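Local coordinates for protein cellulase (Uncultured bacterium, PDB 6XSO) that hydrolyses internal links of cellulose as a family 5 endoglucanase of broad substrate specificity, probably also cutting xylan and related plant polysaccharides, at residues 173-178 with 234-239; 228-233 with 265-270; 183-188 with 244-249. One frame throughout, in Å; residues are numbered along the deposited sequence.

Contact 1 (173-178 with 234-239); sequences YNEMLD and YAAANG
The ring of Y234 lies against the backbone of 176-178, with M176 O over one face, 3.6 Å above the plane and displaced toward the rim. In Y234, chi1 178° sets CG anti to the backbone N; the ring, though its CB starts away from 173-178, ends up against that segment. Its hydroxyl meets D178, whose N lies near the ring plane and donates to Y234 OH over 3.0 Å in a nearly straight bond (164°). S182 O is a second hydrogen-bond partner of this hydroxyl, whereas D178 OD2 turns to S187 N and S182 OG. M176 O is also the acceptor for A235 N, at 2.9 Å with a bent N-H...O angle of 140°. The two loops follow the adjacent strands 168-171 and 229-232 of a TIM barrel, and so line its C-terminal end, where glycosidases of this fold carry the active site. A235 and A236 both take left-handed backbone angles, and A237 N closes the turn on Y234 O (2.8 Å). Packing is tight where L177 CD2 meets A235 CB at 3.3 Å. On the E175 side, the extended side chain rests its CG on A235 O (3.5 Å) and beside A236 CB (3.7 Å), while its OE2 is hydrogen-bonded to H269 ND1. A236 CB also touches N174 O.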
ATOM      1  N   TYR A 173       4.115  -3.460   5.550  1.00 18.86           N
ATOM      2  CA  TYR A 173       2.908  -4.112   6.088  1.00 20.28           C
ATOM      3  C   TYR A 173       1.761  -3.166   5.728  1.00 18.77           C
ATOM      4  O   TYR A 173       1.973  -1.958   5.555  1.00 20.04           O
ATOM      5  CB  TYR A 173       2.963  -4.412   7.636  1.00 18.65           C
ATOM      6  CG  TYR A 173       3.479  -3.217   8.390  1.00 19.51           C
ATOM      7  CD1 TYR A 173       2.680  -2.093   8.543  1.00 18.59           C
ATOM      8  CD2 TYR A 173       4.786  -3.169   8.873  1.00 18.89           C
ATOM      9  CE1 TYR A 173       3.157  -0.961   9.131  1.00 17.61           C
ATOM     10  CE2 TYR A 173       5.277  -2.028   9.455  1.00 19.17           C
ATOM     11  CZ  TYR A 173       4.465  -0.928   9.557  1.00 18.89           C
ATOM     12  OH  TYR A 173       4.975   0.211  10.111  1.00 20.55           O
ATOM     13  N   ASN A 174       0.549  -3.710   5.643  1.00 18.99           N
ATOM     14  CA  ASN A 174      -0.592  -2.947   5.134  1.00 19.00           C
ATOM     15  C   ASN A 174      -1.324  -2.123   6.192  1.00 18.30           C
ATOM     16  O   ASN A 174      -1.082  -0.917   6.308  1.00 18.65           O
ATOM     17  CB  ASN A 174      -1.548  -3.912   4.402  1.00 17.39           C
ATOM     18  CG  ASN A 174      -2.771  -3.226   3.899  1.00 18.64           C
ATOM     19  OD1 ASN A 174      -2.670  -2.139   3.300  1.00 19.21           O
ATOM     20  ND2 ASN A 174      -3.950  -3.834   4.112  1.00 19.10           N
ATOM     21  N   GLU A 175      -2.237  -2.743   6.946  1.00 18.54           N
ATOM     22  CA  GLU A 175      -3.098  -2.054   7.913  1.00 19.35           C
ATOM     23  C   GLU A 175      -2.986  -2.818   9.229  1.00 20.62           C
ATOM     24  O   GLU A 175      -3.836  -3.644   9.568  1.00 19.62           O
ATOM     25  CB  GLU A 175      -4.557  -1.945   7.403  1.00 19.12           C
ATOM     26  CG  GLU A 175      -4.704  -0.923   6.279  1.00 18.44           C
ATOM     27  CD  GLU A 175      -6.096  -0.792   5.736  1.00 20.89           C
ATOM     28  OE1 GLU A 175      -6.978  -1.607   6.045  1.00 20.24           O
ATOM     29  OE2 GLU A 175      -6.332   0.173   4.972  1.00 20.08           O
ATOM     30  N   MET A 176      -1.905  -2.564   9.955  1.00 18.84           N
ATOM     31  CA  MET A 176      -1.631  -3.296  11.184  1.00 19.79           C
ATOM     32  C   MET A 176      -2.409  -2.660  12.331  1.00 19.62           C
ATOM     33  O   MET A 176      -2.308  -1.449  12.569  1.00 19.41           O
ATOM     34  CB  MET A 176      -0.130  -3.260  11.498  1.00 18.14           C
ATOM     35  CG  MET A 176       0.268  -4.343  12.465  1.00 20.56           C
ATOM     36  SD  MET A 176       1.912  -4.199  13.169  1.00 21.04           S
ATOM     37  CE  MET A 176       2.950  -3.954  11.737  1.00 20.84           C
ATOM     38  N   LEU A 177      -3.157  -3.483  13.059  1.00 20.43           N
ATOM     39  CA  LEU A 177      -4.024  -3.044  14.145  1.00 18.78           C
ATOM     40  C   LEU A 177      -3.582  -3.681  15.455  1.00 20.91           C
ATOM     41  O   LEU A 177      -2.860  -4.682  15.470  1.00 21.41           O
ATOM     42  CB  LEU A 177      -5.481  -3.446  13.875  1.00 20.15           C
ATOM     43  CG  LEU A 177      -6.043  -3.151  12.485  1.00 19.16           C
ATOM     44  CD1 LEU A 177      -7.501  -3.575  12.376  1.00 23.12           C
ATOM     45  CD2 LEU A 177      -5.886  -1.679  12.128  1.00 20.43           C
ATOM     46  N   ASP A 178      -4.033  -3.087  16.562  1.00 19.07           N
ATOM     47  CA  ASP A 178      -3.799  -3.643  17.888  1.00 19.36           C
ATOM     48  C   ASP A 178      -4.646  -4.898  18.066  1.00 20.64           C
ATOM     49  O   ASP A 178      -5.380  -5.326  17.173  1.00 21.29           O
ATOM     50  CB  ASP A 178      -4.034  -2.571  18.958  1.00 20.83           C
ATOM     51  CG  ASP A 178      -5.476  -2.108  19.034  1.00 20.51           C
ATOM     52  OD1 ASP A 178      -6.378  -2.834  18.570  1.00 21.65           O
ATOM     53  OD2 ASP A 178      -5.712  -1.005  19.574  1.00 21.24           O
ATOM     54  N   TYR A 234       0.329   3.059  11.822  1.00 19.52           N
ATOM     55  CA  TYR A 234      -0.705   2.287  12.499  1.00 19.62           C
ATOM     56  C   TYR A 234      -1.995   2.329  11.695  1.00 17.86           C
ATOM     57  O   TYR A 234      -2.509   3.411  11.408  1.00 18.25           O
ATOM     58  CB  TYR A 234      -0.965   2.843  13.945  1.00 19.58           C
ATOM     59  CG  TYR A 234      -2.065   2.047  14.606  1.00 19.09           C
ATOM     60  CD1 TYR A 234      -3.386   2.385  14.448  1.00 17.49           C
ATOM     61  CD2 TYR A 234      -1.772   0.894  15.339  1.00 18.33           C
ATOM     62  CE1 TYR A 234      -4.402   1.590  14.976  1.00 20.03           C
ATOM     63  CE2 TYR A 234      -2.774   0.122  15.868  1.00 18.47           C
ATOM     64  CZ  TYR A 234      -4.081   0.470  15.678  1.00 19.68           C
ATOM     65  OH  TYR A 234      -5.064  -0.335  16.206  1.00 20.93           O
ATOM     66  N   ALA A 235      -2.529   1.158  11.325  1.00 19.28           N
ATOM     67  CA  ALA A 235      -3.785   0.997  10.588  1.00 17.57           C
ATOM     68  C   ALA A 235      -3.783   1.660   9.206  1.00 16.81           C
ATOM     69  O   ALA A 235      -4.842   1.743   8.553  1.00 19.02           O
ATOM     70  CB  ALA A 235      -5.011   1.468  11.385  1.00 19.75           C
ATOM     71  N   ALA A 236      -2.618   2.114   8.730  1.00 18.23           N
ATOM     72  CA  ALA A 236      -2.552   3.039   7.598  1.00 17.22           C
ATOM     73  C   ALA A 236      -3.438   4.273   7.834  1.00 16.46           C
ATOM     74  O   ALA A 236      -3.906   4.930   6.902  1.00 17.79           O
ATOM     75  CB  ALA A 236      -2.849   2.330   6.273  1.00 18.37           C
ATOM     76  N   ALA A 237      -3.661   4.614   9.105  1.00 17.05           N
ATOM     77  CA  ALA A 237      -4.443   5.784   9.462  1.00 18.71           C
ATOM     78  C   ALA A 237      -3.714   7.054   9.037  1.00 20.08           C
ATOM     79  O   ALA A 237      -2.482   7.121   9.033  1.00 19.46           O
ATOM     80  CB  ALA A 237      -4.696   5.799  10.975  1.00 20.80           C
ATOM     81  N   ASN A 238      -4.483   8.077   8.681  1.00 19.58           N
ATOM     82  CA  ASN A 238      -3.908   9.262   8.051  1.00 18.93           C
ATOM     83  C   ASN A 238      -3.944  10.512   8.921  1.00 21.35           C
ATOM     84  O   ASN A 238      -3.481  11.569   8.476  1.00 20.08           O
ATOM     85  CB  ASN A 238      -4.581   9.535   6.706  1.00 19.71           C
ATOM     86  CG  ASN A 238      -6.062   9.786   6.839  1.00 21.26           C
ATOM     87  OD1 ASN A 238      -6.522  10.556   7.697  1.00 21.17           O
ATOM     88  ND2 ASN A 238      -6.829   9.155   5.955  1.00 22.36           N
ATOM     89  N   GLY A 239      -4.430  10.413  10.156  1.00 19.93           N
ATOM     90  CA  GLY A 239      -4.397  11.523  11.080  1.00 21.47           C
ATOM     91  C   GLY A 239      -5.477  12.561  10.918  1.00 23.23           C
ATOM     92  O   GLY A 239      -5.534  13.484  11.732  1.00 23.75           O
TER

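Contact 2 (228-233 with 265-270); sequences NLIVNT and AVQVHA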
ATOM      1  N   ASN A 228      14.034   1.958  -2.804  1.00 22.69           N
ATOM      2  CA  ASN A 228      13.084   2.799  -2.092  1.00 20.08           C
ATOM      3  C   ASN A 228      12.070   1.926  -1.379  1.00 21.45           C
ATOM      4  O   ASN A 228      11.426   1.071  -1.997  1.00 21.01           O
ATOM      5  CB  ASN A 228      12.488   3.780  -3.078  1.00 22.29           C
ATOM      6  CG  ASN A 228      13.499   4.810  -3.491  1.00 22.53           C
ATOM      7  OD1 ASN A 228      14.223   5.341  -2.647  1.00 24.03           O
ATOM      8  ND2 ASN A 228      13.593   5.075  -4.791  1.00 24.61           N
ATOM      9  N   LEU A 229      11.979   2.118  -0.064  1.00 21.98           N
ATOM     10  CA  LEU A 229      11.156   1.312   0.816  1.00 22.00           C
ATOM     11  C   LEU A 229      10.110   2.186   1.492  1.00 20.53           C
ATOM     12  O   LEU A 229      10.270   3.403   1.628  1.00 21.19           O
ATOM     13  CB  LEU A 229      12.013   0.654   1.903  1.00 23.43           C
ATOM     14  CG  LEU A 229      13.251  -0.115   1.454  1.00 20.92           C
ATOM     15  CD1 LEU A 229      13.988  -0.692   2.633  1.00 22.47           C
ATOM     16  CD2 LEU A 229      12.823  -1.211   0.510  1.00 23.12           C
ATOM     17  N   ILE A 230       9.014   1.557   1.891  1.00 21.05           N
ATOM     18  CA  ILE A 230       7.834   2.269   2.372  1.00 19.20           C
ATOM     19  C   ILE A 230       7.398   1.634   3.680  1.00 19.52           C
ATOM     20  O   ILE A 230       7.286   0.405   3.769  1.00 20.45           O
ATOM     21  CB  ILE A 230       6.679   2.161   1.352  1.00 20.34           C
ATOM     22  CG1 ILE A 230       7.095   2.626  -0.037  1.00 20.15           C
ATOM     23  CG2 ILE A 230       5.451   2.900   1.855  1.00 21.24           C
ATOM     24  CD1 ILE A 230       6.227   2.012  -1.114  1.00 19.17           C
ATOM     25  N   VAL A 231       7.162   2.466   4.702  1.00 19.69           N
ATOM     26  CA  VAL A 231       6.640   2.004   5.988  1.00 20.02           C
ATOM     27  C   VAL A 231       5.290   2.681   6.220  1.00 19.73           C
ATOM     28  O   VAL A 231       5.111   3.862   5.885  1.00 19.84           O
ATOM     29  CB  VAL A 231       7.609   2.254   7.167  1.00 20.41           C
ATOM     30  CG1 VAL A 231       8.859   1.422   6.990  1.00 22.14           C
ATOM     31  CG2 VAL A 231       7.944   3.716   7.314  1.00 22.81           C
ATOM     32  N   ASN A 232       4.331   1.923   6.755  1.00 18.42           N
ATOM     33  CA  ASN A 232       2.973   2.403   6.950  1.00 18.38           C
ATOM     34  C   ASN A 232       2.723   2.804   8.407  1.00 19.22           C
ATOM     35  O   ASN A 232       3.312   2.267   9.351  1.00 18.84           O
ATOM     36  CB  ASN A 232       1.941   1.356   6.513  1.00 19.30           C
ATOM     37  CG  ASN A 232       1.949   1.097   5.015  1.00 20.27           C
ATOM     38  OD1 ASN A 232       2.922   1.370   4.329  1.00 19.56           O
ATOM     39  ND2 ASN A 232       0.850   0.558   4.510  1.00 18.94           N
ATOM     40  N   THR A 233       1.833   3.766   8.583  1.00 19.01           N
ATOM     41  CA  THR A 233       1.416   4.116   9.926  1.00 19.37           C
ATOM     42  C   THR A 233       0.523   3.017  10.502  1.00 19.28           C
ATOM     43  O   THR A 233       0.000   2.162   9.771  1.00 18.64           O
ATOM     44  CB  THR A 233       0.602   5.401   9.877  1.00 18.12           C
ATOM     45  OG1 THR A 233      -0.479   5.206   8.964  1.00 17.76           O
ATOM     46  CG2 THR A 233       1.444   6.582   9.433  1.00 18.96           C
ATOM     47  N   ALA A 265       9.903   6.149   2.396  1.00 21.75           N
ATOM     48  CA  ALA A 265       8.649   6.871   2.296  1.00 20.70           C
ATOM     49  C   ALA A 265       7.678   6.330   3.336  1.00 22.52           C
ATOM     50  O   ALA A 265       7.826   5.207   3.829  1.00 21.20           O
ATOM     51  CB  ALA A 265       8.023   6.707   0.910  1.00 20.53           C
ATOM     52  N   VAL A 266       6.676   7.147   3.677  1.00 20.17           N
ATOM     53  CA  VAL A 266       5.628   6.770   4.624  1.00 18.75           C
ATOM     54  C   VAL A 266       4.315   6.654   3.870  1.00 19.31           C
ATOM     55  O   VAL A 266       4.007   7.484   3.004  1.00 20.43           O
ATOM     56  CB  VAL A 266       5.517   7.782   5.782  1.00 20.03           C
ATOM     57  CG1 VAL A 266       4.252   7.554   6.634  1.00 22.17           C
ATOM     58  CG2 VAL A 266       6.776   7.710   6.643  1.00 21.67           C
ATOM     59  N   GLN A 267       3.534   5.631   4.203  1.00 18.48           N
ATOM     60  CA  GLN A 267       2.258   5.407   3.539  1.00 17.21           C
ATOM     61  C   GLN A 267       1.089   5.420   4.513  1.00 18.88           C
ATOM     62  O   GLN A 267       1.157   4.859   5.613  1.00 19.40           O
ATOM     63  CB  GLN A 267       2.267   4.075   2.743  1.00 18.75           C
ATOM     64  CG  GLN A 267       0.874   3.633   2.266  1.00 19.43           C
ATOM     65  CD  GLN A 267       0.845   2.386   1.394  1.00 18.91           C
ATOM     66  OE1 GLN A 267      -0.226   1.866   1.103  1.00 19.13           O
ATOM     67  NE2 GLN A 267       2.008   1.926   0.955  1.00 20.16           N
ATOM     68  N   VAL A 268       0.011   6.065   4.062  1.00 17.04           N
ATOM     69  CA  VAL A 268      -1.287   6.064   4.705  1.00 17.85           C
ATOM     70  C   VAL A 268      -2.333   5.740   3.641  1.00 16.31           C
ATOM     71  O   VAL A 268      -2.057   5.765   2.440  1.00 18.47           O
ATOM     72  CB  VAL A 268      -1.606   7.422   5.339  1.00 19.47           C
ATOM     73  CG1 VAL A 268      -0.504   7.829   6.320  1.00 18.35           C
ATOM     74  CG2 VAL A 268      -1.785   8.504   4.262  1.00 20.18           C
ATOM     75  N   HIS A 269      -3.542   5.423   4.109  1.00 18.04           N
ATOM     76  CA  HIS A 269      -4.699   5.223   3.238  1.00 19.08           C
ATOM     77  C   HIS A 269      -5.743   6.280   3.566  1.00 16.93           C
ATOM     78  O   HIS A 269      -5.737   6.863   4.654  1.00 19.11           O
ATOM     79  CB  HIS A 269      -5.280   3.824   3.434  1.00 18.73           C
ATOM     80  CG  HIS A 269      -4.312   2.735   3.090  1.00 17.66           C
ATOM     81  ND1 HIS A 269      -4.490   1.422   3.471  1.00 18.16           N
ATOM     82  CD2 HIS A 269      -3.145   2.775   2.409  1.00 18.09           C
ATOM     83  CE1 HIS A 269      -3.474   0.697   3.032  1.00 17.81           C
ATOM     84  NE2 HIS A 269      -2.630   1.500   2.410  1.00 18.13           N
ATOM     85  N   ALA A 270      -6.622   6.568   2.600  1.00 16.93           N
ATOM     86  CA  ALA A 270      -7.639   7.595   2.823  1.00 18.18           C
ATOM     87  C   ALA A 270      -8.910   7.259   2.061  1.00 18.08           C
ATOM     88  O   ALA A 270      -8.895   7.155   0.826  1.00 18.51           O
ATOM     89  CB  ALA A 270      -7.134   8.962   2.361  1.00 18.41           C
TER
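Q267 runs next to N232, the two side chains heading in one direction from paired strands. At its root, Q267 CB touches N232 OD1 (3.2 Å) and I230 CG2 (3.5 Å). CG, anti to the backbone N (chi1 168°), starts an extended chain that runs past the N232 amide, and CD passes N232 ND2 at 3.6 Å. At the tip, NE2 stands 3.5 Å from N232 OD1 and makes a weak hydrogen bond to E171 OE1; OE1 accepts from H269 NE2 at 2.8 Å, lying in the plane of that ring, whose other nitrogen is taken by E175. N232 ND2 in turn donates to N174 O and E171 OE2. Strands 229-232 and 265-270 are parallel neighbours in the (beta/alpha)8 barrel, joined by a beta-alpha-beta crossover that includes helix 249-252, with I230 opposite A265 and N232 opposite Q267. Four backbone bonds join them, from A265 N to L229 O through T233 N to Q267 O. V231 and V266 take the outer face, where V231 touches A210 of helix 196-219. The inner face thus grows polar toward the C-terminal end of the barrel, its buried amides held in a network with E171 and H269 that is likely to fix their orientation.

Contact 3 (183-188 with 244-249); sequences WCFASF and NAHLKD
The F185 ring is sandwiched between two CB atoms: H246 CB sits almost squarely over one face, a CH-pi contact 3.6 Å from the centroid and 14° off the normal, and F188 CB covers the opposite face, offset toward the rim. In F185, chi1 57° sets CG between the backbone N and the carbonyl carbon, where it meets H246 CB and H246 O. At the far end of the ring, F185 CZ touches N244 OD1 at 3.3 Å, the N244 side chain crossing at about a right angle, and L247 CD2 meets the ring edge at F185 CD2 (4.0 Å). An alanine at F185 would probably leave a gap beside the N244 amide and deprive H246 CB of the ring it covers. The facing loop is held by its own polar bonds: N244 OD1 accepts H246 N at 2.8 Å in an Asx turn, and H246 ND1 donates to D249 OD2 (3.0 Å), reaching it from above the carboxylate plane. A water donates to both C184 O and L247 O, bridging the two backbones. The loops follow strands 168-171 and 229-232; F185 also packs on Y203 of helix 196-219, and D249, which begins helix 249-252, touches the same tyrosine.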
ATOM      1  N   TRP A 183      -9.479   0.708  14.704  1.00 21.25           N
ATOM      2  CA  TRP A 183      -9.238   1.658  13.627  1.00 20.37           C
ATOM      3  C   TRP A 183      -8.956   3.040  14.219  1.00 20.32           C
ATOM      4  O   TRP A 183      -9.094   3.274  15.422  1.00 20.32           O
ATOM      5  CB  TRP A 183     -10.423   1.668  12.634  1.00 21.70           C
ATOM      6  CG  TRP A 183     -10.562   0.337  11.949  1.00 21.40           C
ATOM      7  CD1 TRP A 183     -11.489  -0.633  12.213  1.00 22.75           C
ATOM      8  CD2 TRP A 183      -9.706  -0.189  10.936  1.00 19.43           C
ATOM      9  NE1 TRP A 183     -11.263  -1.729  11.427  1.00 24.20           N
ATOM     10  CE2 TRP A 183     -10.185  -1.479  10.616  1.00 20.37           C
ATOM     11  CE3 TRP A 183      -8.621   0.322  10.217  1.00 21.36           C
ATOM     12  CZ2 TRP A 183      -9.588  -2.275   9.641  1.00 21.86           C
ATOM     13  CZ3 TRP A 183      -8.017  -0.478   9.257  1.00 22.50           C
ATOM     14  CH2 TRP A 183      -8.504  -1.761   8.975  1.00 23.67           C
ATOM     15  N   CYS A 184      -8.556   3.969  13.337  1.00 22.12           N
ATOM     16  CA  CYS A 184      -8.428   5.395  13.637  1.00 20.58           C
ATOM     17  C   CYS A 184      -7.158   5.718  14.417  1.00 21.22           C
ATOM     18  O   CYS A 184      -6.354   6.552  13.987  1.00 20.49           O
ATOM     19  CB  CYS A 184      -9.655   5.958  14.378  1.00 22.12           C
ATOM     20  SG  CYS A 184     -11.221   5.632  13.552  1.00 25.53           S
ATOM     21  N   PHE A 185      -6.967   5.066  15.561  1.00 20.35           N
ATOM     22  CA  PHE A 185      -5.756   5.216  16.354  1.00 21.64           C
ATOM     23  C   PHE A 185      -5.669   4.034  17.314  1.00 20.27           C
ATOM     24  O   PHE A 185      -6.675   3.390  17.629  1.00 20.18           O
ATOM     25  CB  PHE A 185      -5.727   6.572  17.083  1.00 19.84           C
ATOM     26  CG  PHE A 185      -6.901   6.819  17.988  1.00 19.61           C
ATOM     27  CD1 PHE A 185      -6.914   6.345  19.294  1.00 21.13           C
ATOM     28  CD2 PHE A 185      -8.000   7.547  17.529  1.00 23.84           C
ATOM     29  CE1 PHE A 185      -8.015   6.583  20.123  1.00 23.60           C
ATOM     30  CE2 PHE A 185      -9.088   7.784  18.357  1.00 22.37           C
ATOM     31  CZ  PHE A 185      -9.095   7.295  19.645  1.00 23.74           C
ATOM     32  N   ALA A 186      -4.447   3.741  17.768  1.00 20.10           N
ATOM     33  CA  ALA A 186      -4.251   2.578  18.622  1.00 20.18           C
ATOM     34  C   ALA A 186      -5.057   2.720  19.909  1.00 19.65           C
ATOM     35  O   ALA A 186      -5.024   3.764  20.575  1.00 20.78           O
ATOM     36  CB  ALA A 186      -2.774   2.376  18.939  1.00 21.60           C
ATOM     37  N   SER A 187      -5.791   1.657  20.248  1.00 20.35           N
ATOM     38  CA  SER A 187      -6.635   1.496  21.449  1.00 21.87           C
ATOM     39  C   SER A 187      -8.004   2.168  21.360  1.00 20.56           C
ATOM     40  O   SER A 187      -8.741   2.161  22.342  1.00 23.08           O
ATOM     41  CB  SER A 187      -5.918   1.868  22.758  1.00 21.40           C
ATOM     42  OG  SER A 187      -5.967   3.254  23.036  1.00 21.23           O
ATOM     43  N   PHE A 188      -8.393   2.694  20.192  1.00 21.62           N
ATOM     44  CA  PHE A 188      -9.720   3.295  20.026  1.00 21.70           C
ATOM     45  C   PHE A 188     -10.838   2.329  20.390  1.00 23.14           C
ATOM     46  O   PHE A 188     -11.885   2.759  20.885  1.00 24.64           O
ATOM     47  CB  PHE A 188      -9.849   3.808  18.588  1.00 19.95           C
ATOM     48  CG  PHE A 188     -11.206   4.392  18.231  1.00 23.20           C
ATOM     49  CD1 PHE A 188     -11.766   5.419  18.977  1.00 26.43           C
ATOM     50  CD2 PHE A 188     -11.894   3.923  17.131  1.00 27.06           C
ATOM     51  CE1 PHE A 188     -12.993   5.949  18.631  1.00 30.22           C
ATOM     52  CE2 PHE A 188     -13.119   4.450  16.785  1.00 31.98           C
ATOM     53  CZ  PHE A 188     -13.668   5.460  17.539  1.00 29.74           C
ATOM     54  N   ASN A 244     -11.237  13.517  17.973  1.00 25.14           N
ATOM     55  CA  ASN A 244     -10.626  12.848  19.110  1.00 24.07           C
ATOM     56  C   ASN A 244      -9.190  13.340  19.172  1.00 23.42           C
ATOM     57  O   ASN A 244      -8.546  13.490  18.132  1.00 24.22           O
ATOM     58  CB  ASN A 244     -10.660  11.323  18.934  1.00 26.77           C
ATOM     59  CG  ASN A 244     -10.160  10.576  20.161  1.00 26.36           C
ATOM     60  OD1 ASN A 244      -8.959  10.544  20.438  1.00 24.89           O
ATOM     61  ND2 ASN A 244     -11.081   9.964  20.898  1.00 26.24           N
ATOM     62  N   ALA A 245      -8.699  13.589  20.383  1.00 24.31           N
ATOM     63  CA  ALA A 245      -7.357  14.126  20.566  1.00 25.28           C
ATOM     64  C   ALA A 245      -6.245  13.150  20.210  1.00 27.13           C
ATOM     65  O   ALA A 245      -5.080  13.560  20.224  1.00 26.53           O
ATOM     66  CB  ALA A 245      -7.146  14.555  22.023  1.00 28.45           C
ATOM     67  N   HIS A 246      -6.556  11.883  19.914  1.00 22.18           N
ATOM     68  CA  HIS A 246      -5.545  10.889  19.566  1.00 21.86           C
ATOM     69  C   HIS A 246      -5.429  10.648  18.075  1.00 21.22           C
ATOM     70  O   HIS A 246      -4.611   9.825  17.661  1.00 20.34           O
ATOM     71  CB  HIS A 246      -5.832   9.554  20.263  1.00 21.25           C
ATOM     72  CG  HIS A 246      -5.758   9.650  21.749  1.00 21.85           C
ATOM     73  ND1 HIS A 246      -4.558   9.769  22.417  1.00 27.35           N
ATOM     74  CD2 HIS A 246      -6.724   9.674  22.693  1.00 24.14           C
ATOM     75  CE1 HIS A 246      -4.791   9.872  23.712  1.00 25.21           C
ATOM     76  NE2 HIS A 246      -6.093   9.789  23.911  1.00 26.40           N
ATOM     77  N   LEU A 247      -6.187  11.375  17.257  1.00 22.51           N
ATOM     78  CA  LEU A 247      -6.211  11.079  15.829  1.00 20.25           C
ATOM     79  C   LEU A 247      -4.855  11.284  15.172  1.00 19.69           C
ATOM     80  O   LEU A 247      -4.546  10.604  14.193  1.00 20.05           O
ATOM     81  CB  LEU A 247      -7.266  11.925  15.136  1.00 21.15           C
ATOM     82  CG  LEU A 247      -8.697  11.464  15.385  1.00 23.22           C
ATOM     83  CD1 LEU A 247      -9.654  12.518  14.893  1.00 27.25           C
ATOM     84  CD2 LEU A 247      -8.930  10.161  14.692  1.00 24.07           C
ATOM     85  N   LYS A 248      -4.025  12.188  15.693  1.00 21.09           N
ATOM     86  CA  LYS A 248      -2.721  12.377  15.072  1.00 21.33           C
ATOM     87  C   LYS A 248      -1.681  11.389  15.573  1.00 22.37           C
ATOM     88  O   LYS A 248      -0.583  11.358  15.015  1.00 20.97           O
ATOM     89  CB  LYS A 248      -2.187  13.790  15.302  1.00 23.16           C
ATOM     90  CG  LYS A 248      -3.076  14.912  14.722  1.00 31.16           C
ATOM     91  CD  LYS A 248      -3.059  14.908  13.219  1.00 31.85           C
ATOM     92  CE  LYS A 248      -3.795  16.133  12.644  1.00 31.11           C
ATOM     93  NZ  LYS A 248      -5.284  16.068  12.789  1.00 28.99           N
ATOM     94  N   ASP A 249      -1.988  10.604  16.609  1.00 21.38           N
ATOM     95  CA  ASP A 249      -0.975   9.715  17.176  1.00 20.87           C
ATOM     96  C   ASP A 249      -0.382   8.739  16.155  1.00 20.38           C
ATOM     97  O   ASP A 249       0.832   8.505  16.220  1.00 21.77           O
ATOM     98  CB  ASP A 249      -1.523   8.972  18.406  1.00 21.55           C
ATOM     99  CG  ASP A 249      -1.851   9.898  19.588  1.00 24.57           C
ATOM    100  OD1 ASP A 249      -1.772  11.138  19.478  1.00 24.83           O
ATOM    101  OD2 ASP A 249      -2.185   9.355  20.662  1.00 27.04           O
TER
HETATM  102  O   HOH W   1      -5.910   8.881  12.495  1.00 20.64           O

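In the fold
Contact 2 is the innermost, its centre about 7 Å from the centre of the chain, and joins neighbouring barrel strands by regular backbone bonds. Contacts 1 and 3 instead hold the same pair of loops, those following strands 168-171 and 229-232. Contact 1 is buried next to the strand ends and pairs one backbone bond with one to a tyrosine hydroxyl; contact 3, its centre about 20 Å from the centre of the chain and partly buried, relies on a phenylalanine ring and a water bridge. Contact 1 touches both others, each time through a carboxylate bond and one more: Y173 OH to N232 O for contact 2, G239 O to K248 NZ for contact 3. Contacts 2 and 3 do not touch.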